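PDB 7DRQ: Uly1 from Catenovulum maritimum, which is a calcium-binding ulvan lyase of polysaccharide lyase family 24, which probably cleaves the algal polysaccharide ulvan by beta-elimination. Local coordinates for residues D71-L76 with T88-H93; A112-P117 with G212-H217; H123-M128 with F148-S153; Y203-T208 with Y263-Y268. All blocks are in the same frame, centred on the assembly; numbering follows the deposited sequence.

Contact 1: residues D71-L76 with T88-H93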
# COMPACT_ATOMS: atom_id res chain seq x y z
N ASP A 71 -15.78 -17.89 -4.58
CA ASP A 71 -15.08 -17.52 -5.81
C ASP A 71 -13.69 -17.01 -5.43
O ASP A 71 -12.72 -17.78 -5.41
CB ASP A 71 -15.90 -16.47 -6.56
CG ASP A 71 -15.38 -16.21 -7.96
OD1 ASP A 71 -14.19 -15.89 -8.13
OD2 ASP A 71 -16.18 -16.30 -8.91
N ARG A 72 -13.60 -15.72 -5.09
CA ARG A 72 -12.40 -15.10 -4.53
C ARG A 72 -11.25 -15.02 -5.52
O ARG A 72 -10.10 -14.85 -5.11
CB ARG A 72 -11.93 -15.83 -3.25
CG ARG A 72 -13.05 -16.21 -2.27
CD ARG A 72 -12.49 -16.96 -1.05
NE ARG A 72 -11.56 -18.03 -1.40
CZ ARG A 72 -11.93 -19.27 -1.74
NH1 ARG A 72 -13.21 -19.60 -1.79
NH2 ARG A 72 -11.01 -20.18 -2.03
N HIS A 73 -11.51 -15.09 -6.82
CA HIS A 73 -10.41 -15.13 -7.78
C HIS A 73 -9.73 -13.77 -7.91
O HIS A 73 -10.36 -12.72 -7.78
CB HIS A 73 -10.90 -15.57 -9.16
CG HIS A 73 -11.05 -17.05 -9.29
ND1 HIS A 73 -10.03 -17.86 -9.74
CD2 HIS A 73 -12.10 -17.87 -9.06
CE1 HIS A 73 -10.44 -19.11 -9.76
NE2 HIS A 73 -11.69 -19.15 -9.34
N VAL A 74 -8.42 -13.82 -8.15
CA VAL A 74 -7.64 -12.63 -8.44
C VAL A 74 -8.00 -12.11 -9.83
O VAL A 74 -7.96 -12.85 -10.82
CB VAL A 74 -6.14 -12.96 -8.35
CG1 VAL A 74 -5.30 -11.85 -8.97
CG2 VAL A 74 -5.72 -13.23 -6.89
N MSE A 75 -8.36 -10.83 -9.91
CA MSE A 75 -8.76 -10.22 -11.19
C MSE A 75 -7.88 -9.03 -11.55
O MSE A 75 -7.43 -8.30 -10.68
CB MSE A 75 -10.21 -9.74 -11.16
CG MSE A 75 -11.19 -10.66 -10.45
SE MSE A 75 -11.49 -12.31 -11.43
CE MSE A 75 -12.22 -11.62 -13.12
N LEU A 76 -7.68 -8.83 -12.86
CA LEU A 76 -6.97 -7.67 -13.37
C LEU A 76 -7.80 -7.05 -14.49
O LEU A 76 -8.08 -7.71 -15.49
CB LEU A 76 -5.57 -8.06 -13.88
CG LEU A 76 -4.85 -6.93 -14.63
CD1 LEU A 76 -4.62 -5.74 -13.70
CD2 LEU A 76 -3.54 -7.42 -15.25
N THR A 88 -11.07 -7.65 -18.70
CA THR A 88 -10.65 -8.21 -17.42
C THR A 88 -10.07 -9.61 -17.63
O THR A 88 -10.54 -10.36 -18.49
CB THR A 88 -11.83 -8.22 -16.43
OG1 THR A 88 -12.19 -6.87 -16.13
CG2 THR A 88 -11.48 -8.93 -15.13
N ILE A 89 -9.06 -9.94 -16.83
CA ILE A 89 -8.43 -11.26 -16.84
C ILE A 89 -8.69 -11.90 -15.49
O ILE A 89 -8.46 -11.28 -14.45
CB ILE A 89 -6.91 -11.18 -17.09
CG1 ILE A 89 -6.61 -10.61 -18.48
CG2 ILE A 89 -6.28 -12.55 -16.90
CD1 ILE A 89 -5.09 -10.41 -18.73
N GLU A 90 -9.17 -13.14 -15.50
CA GLU A 90 -9.34 -13.92 -14.29
C GLU A 90 -8.12 -14.82 -14.09
O GLU A 90 -7.77 -15.60 -14.98
CB GLU A 90 -10.61 -14.77 -14.35
CG GLU A 90 -10.78 -15.69 -13.15
CD GLU A 90 -11.88 -16.71 -13.35
OE1 GLU A 90 -12.80 -16.45 -14.14
OE2 GLU A 90 -11.81 -17.78 -12.72
N PHE A 91 -7.50 -14.71 -12.94
CA PHE A 91 -6.37 -15.56 -12.59
C PHE A 91 -6.84 -16.76 -11.78
O PHE A 91 -7.83 -16.68 -11.06
CB PHE A 91 -5.32 -14.77 -11.81
CG PHE A 91 -4.44 -13.92 -12.69
CD1 PHE A 91 -4.86 -12.66 -13.09
CD2 PHE A 91 -3.22 -14.39 -13.14
CE1 PHE A 91 -4.07 -11.89 -13.93
CE2 PHE A 91 -2.42 -13.62 -13.98
CZ PHE A 91 -2.84 -12.37 -14.37
N PRO A 92 -6.14 -17.89 -11.90
CA PRO A 92 -6.59 -19.09 -11.18
C PRO A 92 -6.55 -18.95 -9.67
O PRO A 92 -7.36 -19.57 -8.98
CB PRO A 92 -5.61 -20.18 -11.66
CG PRO A 92 -5.09 -19.69 -12.97
CD PRO A 92 -5.13 -18.18 -12.93
N HIS A 93 -5.63 -18.15 -9.13
CA HIS A 93 -5.48 -18.07 -7.68
C HIS A 93 -6.72 -17.48 -7.02
O HIS A 93 -7.30 -16.51 -7.51
CB HIS A 93 -4.28 -17.22 -7.31
CG HIS A 93 -4.01 -17.21 -5.83
ND1 HIS A 93 -3.44 -18.29 -5.18
CD2 HIS A 93 -4.24 -16.27 -4.88
CE1 HIS A 93 -3.32 -18.01 -3.90
NE2 HIS A 93 -3.80 -16.79 -3.69
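Val74 and Phe91 meet at the closely packed inner part of this contact, their CB atoms 4.0 Å apart. Val74 is held to segment 88-93 through both its backbone N and its O: the N donates to His93 O at 3.0 Å and the O accepts from Phe91 N at 2.9 Å. Its CG2 methyl reaches the edge of the His93 ring, whose nitrogens are engaged beyond this pair, with Asp127 and Lys185. Leu76 CB adds an apolar contact at the edge of the Phe91 ring. Met75, a buried selenomethionine, curls its CE tightly against Thr88 CG2, at 3.4 Å.

The side with His73 and Glu90 is partly exposed and polar. There CG of His73 stands anti to its own carbonyl carbon (chi1 -81°), and ND1 donates in the ring plane to Phe91 O at 2.8 Å. Glu90 OE2 sits 3.4 Å above the centre of the same imidazole, the carboxylate plane turned 60° from it, while Glu90 OE1 pairs with Arg66. An alanine at His73 would probably leave Phe91 O without this side-chain donor and the Glu90 carboxylate without the ring beneath it.

Pro92 then turns the corner out of an antiparallel beta hairpin, strands 73-80 and 86-91, at the edge of a four-stranded sheet consistent with a propeller blade.

Contact 2: residues A112-P117 with G212-H217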
# COMPACT_ATOMS: atom_id res chain seq x y z
N ALA A 112 -1.23 -6.13 -5.66
CA ALA A 112 -0.52 -4.97 -6.18
C ALA A 112 -0.22 -5.18 -7.66
O ALA A 112 0.05 -6.30 -8.10
CB ALA A 112 0.78 -4.73 -5.43
N VAL A 113 -0.30 -4.09 -8.43
CA VAL A 113 -0.05 -4.14 -9.87
C VAL A 113 0.94 -3.05 -10.24
O VAL A 113 0.94 -1.96 -9.66
CB VAL A 113 -1.36 -4.00 -10.69
CG1 VAL A 113 -2.06 -2.66 -10.40
CG2 VAL A 113 -1.10 -4.18 -12.19
N ALA A 114 1.80 -3.35 -11.22
CA ALA A 114 2.66 -2.35 -11.82
C ALA A 114 2.89 -2.67 -13.29
O ALA A 114 2.86 -3.84 -13.70
CB ALA A 114 4.03 -2.26 -11.12
N ILE A 115 3.14 -1.62 -14.07
CA ILE A 115 3.61 -1.72 -15.45
C ILE A 115 5.05 -1.22 -15.51
O ILE A 115 5.36 -0.18 -14.92
CB ILE A 115 2.71 -0.90 -16.40
CG1 ILE A 115 1.23 -1.21 -16.17
CG2 ILE A 115 3.12 -1.12 -17.85
CD1 ILE A 115 0.86 -2.64 -16.44
N SER A 116 5.93 -1.96 -16.19
CA SER A 116 7.23 -1.38 -16.56
C SER A 116 7.05 -0.47 -17.76
O SER A 116 6.64 -0.94 -18.82
CB SER A 116 8.25 -2.45 -16.91
OG SER A 116 9.42 -1.81 -17.46
N PRO A 117 7.37 0.81 -17.66
CA PRO A 117 7.29 1.68 -18.84
C PRO A 117 8.37 1.38 -19.87
O PRO A 117 8.31 1.91 -20.98
CB PRO A 117 7.43 3.09 -18.26
CG PRO A 117 7.25 2.93 -16.76
CD PRO A 117 7.78 1.56 -16.46
N GLY A 212 11.23 6.06 -16.02
CA GLY A 212 10.56 4.81 -16.29
C GLY A 212 11.15 3.58 -15.63
O GLY A 212 10.81 2.46 -16.04
N ASP A 213 12.02 3.75 -14.64
CA ASP A 213 12.44 2.60 -13.86
C ASP A 213 11.33 2.19 -12.91
O ASP A 213 10.55 3.02 -12.43
CB ASP A 213 13.71 2.91 -13.06
CG ASP A 213 14.97 2.63 -13.86
OD1 ASP A 213 15.03 1.57 -14.54
OD2 ASP A 213 15.89 3.47 -13.83
N LEU A 214 11.24 0.89 -12.65
CA LEU A 214 10.18 0.31 -11.83
C LEU A 214 10.81 -0.33 -10.61
O LEU A 214 11.80 -1.07 -10.73
CB LEU A 214 9.38 -0.73 -12.61
CG LEU A 214 8.36 -1.54 -11.82
CD1 LEU A 214 7.29 -0.64 -11.20
CD2 LEU A 214 7.72 -2.60 -12.72
N PHE A 215 10.25 -0.05 -9.44
CA PHE A 215 10.77 -0.55 -8.17
C PHE A 215 9.64 -1.17 -7.36
O PHE A 215 8.46 -0.90 -7.59
CB PHE A 215 11.41 0.56 -7.33
CG PHE A 215 12.50 1.32 -8.02
CD1 PHE A 215 12.21 2.40 -8.83
CD2 PHE A 215 13.83 0.97 -7.81
CE1 PHE A 215 13.23 3.11 -9.46
CE2 PHE A 215 14.85 1.68 -8.42
CZ PHE A 215 14.55 2.75 -9.25
N LEU A 216 10.03 -1.98 -6.38
CA LEU A 216 9.07 -2.58 -5.47
C LEU A 216 9.62 -2.52 -4.05
O LEU A 216 10.82 -2.69 -3.86
CB LEU A 216 8.79 -4.04 -5.84
CG LEU A 216 8.12 -4.81 -4.71
CD1 LEU A 216 6.58 -4.52 -4.66
CD2 LEU A 216 8.42 -6.27 -4.79
N HIS A 217 8.77 -2.23 -3.07
CA HIS A 217 9.18 -2.45 -1.69
C HIS A 217 8.13 -3.23 -0.92
O HIS A 217 6.94 -3.20 -1.24
CB HIS A 217 9.54 -1.13 -0.95
CG HIS A 217 8.37 -0.28 -0.55
ND1 HIS A 217 7.47 0.24 -1.46
CD2 HIS A 217 8.00 0.22 0.66
CE1 HIS A 217 6.58 0.98 -0.82
NE2 HIS A 217 6.88 0.99 0.46
O HOH W 1 11.05 -0.34 -15.88
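CG of Leu214 stands anti to its backbone N (chi1 172°), and chi2 of 62° carries CD1 on to Ala114, where it lies 3.6 Å from CB. This is packing between two antiparallel sheets, consistent with neighbouring blades of the beta-propeller predicted for this BNR family: strand 111-115 borders one sheet, strand 214-220 runs within the next, and no hydrogen bond joins the two segments directly. The other methyl of Leu214, CD2, rests against the backbone where the first strand ends, 4.0 Å from Ser116 N and equally far from Ile115 O. The branched tip thus spans the run from Ala114 to Ser116, and His123 of the adjoining strand also touches this leucine.

Beyond the strands the two loops close on each other. Pro117 lays its ring against Gly212, with CD 3.2 Å from Gly212 O. The backbone of Gly212 (phi 89°) would jam a CB against the preceding carbonyl oxygen, and the same CB would crowd Pro117 CB, so the lack of a side chain suits both the turn and the packing. Ser116 OG, already bonded to Lys118 N, has a further partner in a water bridge between two buried residues: one water stands 2.7 Å from Ser116 OG and donates to Gly212 O at 2.8 Å.

Contact 3: residues H123-M128 with F148-S153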
# COMPACT_ATOMS: atom_id res chain seq x y z
N HIS A 123 3.21 -6.63 -13.81
CA HIS A 123 3.64 -7.33 -12.61
C HIS A 123 2.54 -7.32 -11.57
O HIS A 123 1.93 -6.28 -11.31
CB HIS A 123 4.91 -6.70 -12.08
CG HIS A 123 5.98 -6.62 -13.11
ND1 HIS A 123 6.91 -7.62 -13.29
CD2 HIS A 123 6.21 -5.71 -14.09
CE1 HIS A 123 7.70 -7.31 -14.31
NE2 HIS A 123 7.30 -6.15 -14.81
N LEU A 124 2.28 -8.49 -10.98
CA LEU A 124 1.27 -8.67 -9.94
C LEU A 124 1.88 -9.37 -8.74
O LEU A 124 2.56 -10.39 -8.89
CB LEU A 124 0.09 -9.50 -10.46
CG LEU A 124 -0.68 -8.87 -11.61
CD1 LEU A 124 -1.52 -9.93 -12.29
CD2 LEU A 124 -1.57 -7.74 -11.07
N LEU A 125 1.59 -8.86 -7.55
CA LEU A 125 1.98 -9.49 -6.29
C LEU A 125 0.74 -9.59 -5.42
O LEU A 125 0.04 -8.60 -5.23
CB LEU A 125 3.05 -8.66 -5.59
CG LEU A 125 4.42 -8.75 -6.26
CD1 LEU A 125 5.32 -7.64 -5.75
CD2 LEU A 125 5.08 -10.11 -6.04
N TYR A 126 0.46 -10.78 -4.88
CA TYR A 126 -0.84 -10.87 -4.22
C TYR A 126 -0.88 -11.91 -3.12
O TYR A 126 -0.13 -12.89 -3.11
CB TYR A 126 -1.95 -11.17 -5.23
CG TYR A 126 -1.67 -12.23 -6.28
CD1 TYR A 126 -1.95 -13.58 -6.03
CD2 TYR A 126 -1.22 -11.88 -7.55
CE1 TYR A 126 -1.75 -14.55 -7.01
CE2 TYR A 126 -1.02 -12.84 -8.54
CZ TYR A 126 -1.29 -14.17 -8.27
OH TYR A 126 -1.09 -15.12 -9.26
N ASP A 127 -1.82 -11.68 -2.19
CA ASP A 127 -2.29 -12.68 -1.24
C ASP A 127 -1.18 -13.12 -0.29
O ASP A 127 -0.97 -14.31 -0.08
CB ASP A 127 -2.93 -13.88 -1.94
CG ASP A 127 -4.00 -14.53 -1.08
OD1 ASP A 127 -4.49 -13.88 -0.13
OD2 ASP A 127 -4.36 -15.70 -1.35
N MSE A 128 -0.47 -12.14 0.26
CA MSE A 128 0.68 -12.37 1.14
C MSE A 128 0.56 -11.66 2.48
O MSE A 128 0.27 -10.46 2.53
CB MSE A 128 1.96 -11.92 0.44
CG MSE A 128 2.25 -12.66 -0.83
SE MSE A 128 4.01 -12.18 -1.43
CE MSE A 128 3.51 -10.88 -2.81
N PHE A 148 5.38 -16.99 -1.39
CA PHE A 148 5.59 -15.73 -2.08
C PHE A 148 4.93 -15.87 -3.44
O PHE A 148 5.11 -16.90 -4.11
CB PHE A 148 7.10 -15.41 -2.24
CG PHE A 148 7.39 -14.12 -2.94
CD1 PHE A 148 7.42 -12.93 -2.24
CD2 PHE A 148 7.60 -14.09 -4.31
CE1 PHE A 148 7.64 -11.73 -2.88
CE2 PHE A 148 7.84 -12.89 -4.97
CZ PHE A 148 7.87 -11.70 -4.25
N ARG A 149 4.13 -14.88 -3.84
CA ARG A 149 3.18 -15.06 -4.94
C ARG A 149 3.31 -13.92 -5.96
O ARG A 149 2.78 -12.83 -5.75
CB ARG A 149 1.75 -15.16 -4.39
CG ARG A 149 1.56 -16.38 -3.49
CD ARG A 149 0.27 -16.37 -2.67
NE ARG A 149 0.05 -17.71 -2.13
CZ ARG A 149 -0.80 -18.01 -1.15
NH1 ARG A 149 -1.53 -17.07 -0.57
NH2 ARG A 149 -0.92 -19.28 -0.77
N TYR A 150 3.99 -14.21 -7.07
CA TYR A 150 4.31 -13.22 -8.09
C TYR A 150 3.83 -13.71 -9.44
O TYR A 150 4.11 -14.86 -9.82
CB TYR A 150 5.83 -12.97 -8.10
CG TYR A 150 6.36 -12.11 -9.23
CD1 TYR A 150 5.76 -10.90 -9.56
CD2 TYR A 150 7.49 -12.51 -9.94
CE1 TYR A 150 6.27 -10.11 -10.60
CE2 TYR A 150 8.01 -11.73 -10.97
CZ TYR A 150 7.39 -10.53 -11.29
OH TYR A 150 7.91 -9.76 -12.31
N SER A 151 3.14 -12.85 -10.18
CA SER A 151 2.73 -13.15 -11.55
C SER A 151 3.22 -12.03 -12.46
O SER A 151 3.27 -10.87 -12.05
CB SER A 151 1.20 -13.32 -11.65
OG SER A 151 0.78 -14.53 -11.05
N TYR A 152 3.59 -12.39 -13.69
CA TYR A 152 4.13 -11.38 -14.58
C TYR A 152 3.91 -11.80 -16.03
O TYR A 152 3.63 -12.96 -16.33
CB TYR A 152 5.62 -11.11 -14.33
CG TYR A 152 6.54 -12.26 -14.68
CD1 TYR A 152 6.70 -13.34 -13.80
CD2 TYR A 152 7.24 -12.28 -15.87
CE1 TYR A 152 7.55 -14.41 -14.12
CE2 TYR A 152 8.09 -13.34 -16.20
CZ TYR A 152 8.23 -14.40 -15.32
OH TYR A 152 9.08 -15.45 -15.64
N SER A 153 4.06 -10.83 -16.91
CA SER A 153 3.62 -10.98 -18.29
C SER A 153 4.80 -10.96 -19.25
O SER A 153 5.95 -10.69 -18.88
CB SER A 153 2.65 -9.84 -18.65
OG SER A 153 3.39 -8.70 -19.02
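Strands 122-126 and 150-152 lie antiparallel in a three-stranded sheet, consistent with a propeller blade, beside the calcium site to which Lys185 contributes. Leu124 and Ser151 form its hydrogen-bonded pair, each backbone N donating to the other's O at 2.8 Å. On the face that carries His123, Leu125 and Tyr150, the imidazole and phenol lie side by side, rim to rim and nearly coplanar (3° between planes). Their meeting point is His123 ND1 with Tyr150 OH, a hydrogen bond of 2.6 Å in which either may be the donor; Tyr150 OH is also bonded to Trp240. Leu125 CD2 fills the angle between Tyr150 CB and the Phe148 ring.

On the other face Tyr126 OH comes in at 2.7 Å from Ser151 OG, which is itself bonded to Tyr184 O.

Arg149, extended from CG to NE, reaches Asp127. Its NH1 donates to Asp127 O at 2.9 Å and makes a salt bridge with Asp127 OD2 at 3.2 Å, while NH2 takes Asp146. OD2 also accepts from His93 and Thr96, which would probably help to stabilise the buried carboxylate. In a Met-aromatic contact, the selenium of Met128 lies obliquely 4.3 Å from the centroid of the Phe148 ring.

Contact 4: residues Y203-T208 with Y263-Y268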
# COMPACT_ATOMS: atom_id res chain seq x y z
N TYR A 203 2.78 -6.47 2.25
CA TYR A 203 2.52 -5.12 1.72
C TYR A 203 3.28 -4.80 0.44
O TYR A 203 4.15 -3.91 0.46
CB TYR A 203 2.87 -4.04 2.74
CG TYR A 203 2.13 -4.11 4.04
CD1 TYR A 203 0.75 -4.00 4.10
CD2 TYR A 203 2.83 -4.28 5.23
CE1 TYR A 203 0.08 -4.05 5.32
CE2 TYR A 203 2.18 -4.33 6.43
CZ TYR A 203 0.82 -4.22 6.48
OH TYR A 203 0.20 -4.27 7.71
N PRO A 204 2.98 -5.46 -0.68
CA PRO A 204 3.65 -5.10 -1.95
C PRO A 204 3.19 -3.73 -2.43
O PRO A 204 1.99 -3.47 -2.55
CB PRO A 204 3.20 -6.22 -2.90
CG PRO A 204 1.84 -6.63 -2.37
CD PRO A 204 1.94 -6.49 -0.86
N THR A 205 4.16 -2.84 -2.67
CA THR A 205 3.89 -1.50 -3.17
C THR A 205 4.95 -1.14 -4.19
O THR A 205 6.13 -1.01 -3.83
CB THR A 205 3.86 -0.47 -2.04
OG1 THR A 205 2.86 -0.84 -1.09
CG2 THR A 205 3.53 0.93 -2.59
N PHE A 206 4.55 -0.97 -5.45
CA PHE A 206 5.44 -0.56 -6.52
C PHE A 206 5.52 0.96 -6.61
O PHE A 206 4.58 1.68 -6.25
CB PHE A 206 4.97 -1.10 -7.87
CG PHE A 206 4.89 -2.61 -7.97
CD1 PHE A 206 6.02 -3.35 -8.33
CD2 PHE A 206 3.68 -3.26 -7.81
CE1 PHE A 206 5.93 -4.73 -8.48
CE2 PHE A 206 3.59 -4.63 -7.96
CZ PHE A 206 4.72 -5.37 -8.29
N PHE A 207 6.62 1.44 -7.16
CA PHE A 207 6.72 2.84 -7.55
C PHE A 207 7.63 2.94 -8.77
O PHE A 207 8.43 2.05 -9.04
CB PHE A 207 7.24 3.74 -6.41
CG PHE A 207 8.50 3.25 -5.74
CD1 PHE A 207 8.44 2.31 -4.71
CD2 PHE A 207 9.74 3.75 -6.12
CE1 PHE A 207 9.60 1.88 -4.08
CE2 PHE A 207 10.91 3.32 -5.48
CZ PHE A 207 10.84 2.38 -4.48
N THR A 208 7.49 4.05 -9.50
CA THR A 208 8.22 4.27 -10.74
C THR A 208 8.93 5.61 -10.71
O THR A 208 8.46 6.57 -10.09
CB THR A 208 7.31 4.21 -11.98
OG1 THR A 208 6.22 5.14 -11.82
CG2 THR A 208 6.72 2.83 -12.14
N TYR A 263 6.99 1.00 10.16
CA TYR A 263 5.61 1.22 9.72
C TYR A 263 5.62 2.46 8.84
O TYR A 263 5.59 3.58 9.34
CB TYR A 263 4.67 1.38 10.92
CG TYR A 263 4.44 0.07 11.64
CD1 TYR A 263 5.40 -0.45 12.49
CD2 TYR A 263 3.27 -0.66 11.43
CE1 TYR A 263 5.20 -1.66 13.13
CE2 TYR A 263 3.07 -1.87 12.07
CZ TYR A 263 4.04 -2.36 12.92
OH TYR A 263 3.85 -3.56 13.55
N GLY A 264 5.67 2.26 7.53
CA GLY A 264 5.74 3.39 6.63
C GLY A 264 5.73 2.93 5.19
O GLY A 264 5.40 1.79 4.88
N LYS A 265 6.12 3.85 4.31
CA LYS A 265 6.04 3.57 2.89
C LYS A 265 7.12 4.34 2.16
O LYS A 265 7.38 5.50 2.48
CB LYS A 265 4.66 3.94 2.33
CG LYS A 265 4.41 3.40 0.93
CD LYS A 265 2.93 3.41 0.58
CE LYS A 265 2.09 2.76 1.65
NZ LYS A 265 0.65 2.76 1.25
N MSE A 266 7.76 3.66 1.20
CA MSE A 266 8.67 4.31 0.28
C MSE A 266 7.85 4.83 -0.89
O MSE A 266 6.85 4.21 -1.29
CB MSE A 266 9.74 3.34 -0.24
CG MSE A 266 10.54 2.70 0.85
SE MSE A 266 11.93 1.55 0.05
CE MSE A 266 12.37 2.55 -1.42
N LYS A 267 8.25 5.98 -1.41
CA LYS A 267 7.61 6.57 -2.58
C LYS A 267 8.67 7.22 -3.44
O LYS A 267 9.75 7.58 -2.96
CB LYS A 267 6.57 7.64 -2.21
CG LYS A 267 5.47 7.17 -1.28
CD LYS A 267 4.54 8.35 -0.96
CE LYS A 267 3.58 7.99 0.16
NZ LYS A 267 2.47 9.01 0.29
N TYR A 268 8.34 7.41 -4.71
CA TYR A 268 9.12 8.28 -5.58
C TYR A 268 8.47 9.65 -5.51
O TYR A 268 7.29 9.81 -5.85
CB TYR A 268 9.15 7.76 -7.01
CG TYR A 268 10.11 8.48 -7.91
CD1 TYR A 268 11.46 8.16 -7.93
CD2 TYR A 268 9.66 9.47 -8.77
CE1 TYR A 268 12.35 8.82 -8.78
CE2 TYR A 268 10.52 10.13 -9.61
CZ TYR A 268 11.85 9.80 -9.63
OH TYR A 268 12.68 10.48 -10.49
O HOH W 2 0.18 0.41 -1.08
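Lys265 is the first residue of strand 261-269 to touch the other segment. Its side chain crosses that of Thr205 at about a right angle, CD 4.1 Å from Thr205 CG2. The bend at chi3 (-51°) turns CE aside, and a water 3.0 Å from Thr205 OG1 accepts a weak hydrogen bond from Lys265 NZ. Exposure is greatest at this end.

Met266, a selenomethionine, points toward segment 203-208, with CE 3.4 Å from Phe207 CZ. Phe207 carries CG between its backbone N and carbonyl carbon (chi1 51°), and its ring spans from Met266 to Tyr268, approached obliquely by Met266 CE and Tyr268 CB; Phe215 of the next strand and Ile273 touch it as well. An alanine at Phe207 would probably open a gap between the strands, leaving Met266 CE without its aromatic partner.

Lys267 points away from segment 203-208; its NZ pairs with Asp350. Tyr268 brings CB to 4.1 Å from Phe207 CD2, and the backbone of Thr208 passes over one face of its ring, with Thr208 O 3.3 Å from Tyr268 CG. The ring also meets His210 edge-to-face.

No hydrogen bond links the two segments directly. Their axes pass 6.4 Å apart, running nearly the same way at 21°, and each strand is bonded instead within its own antiparallel sheet: packing between blades, consistent with the inner strands of successive blades in a beta-propeller.

How the contacts relate
All pairs of contacts touch except contacts 1 and 4, whose nearest atoms are about 10 Å from each other. His93 NE2 of contact 1 is 2.6 Å from Asp127 OD2 of contact 3, and Phe91 CZ packs on Leu124 CD1. Contacts 3 and 2 share a sheet, with Ala112 N 2.8 Å from Leu125 O. Contacts 2 and 4 share the next one, with Phe215 N 2.8 Å from Phe207 O. Leu125 CD1, 3.5 Å from Phe206 CZ, joins contact 3 to contact 4. The calcium ion of the Asp173, Asp183 and Lys185 site lies about 9 Å from the side chain of His93 and about 8 Å from that of Arg149; contacts 2 and 4 are away from the metal sites.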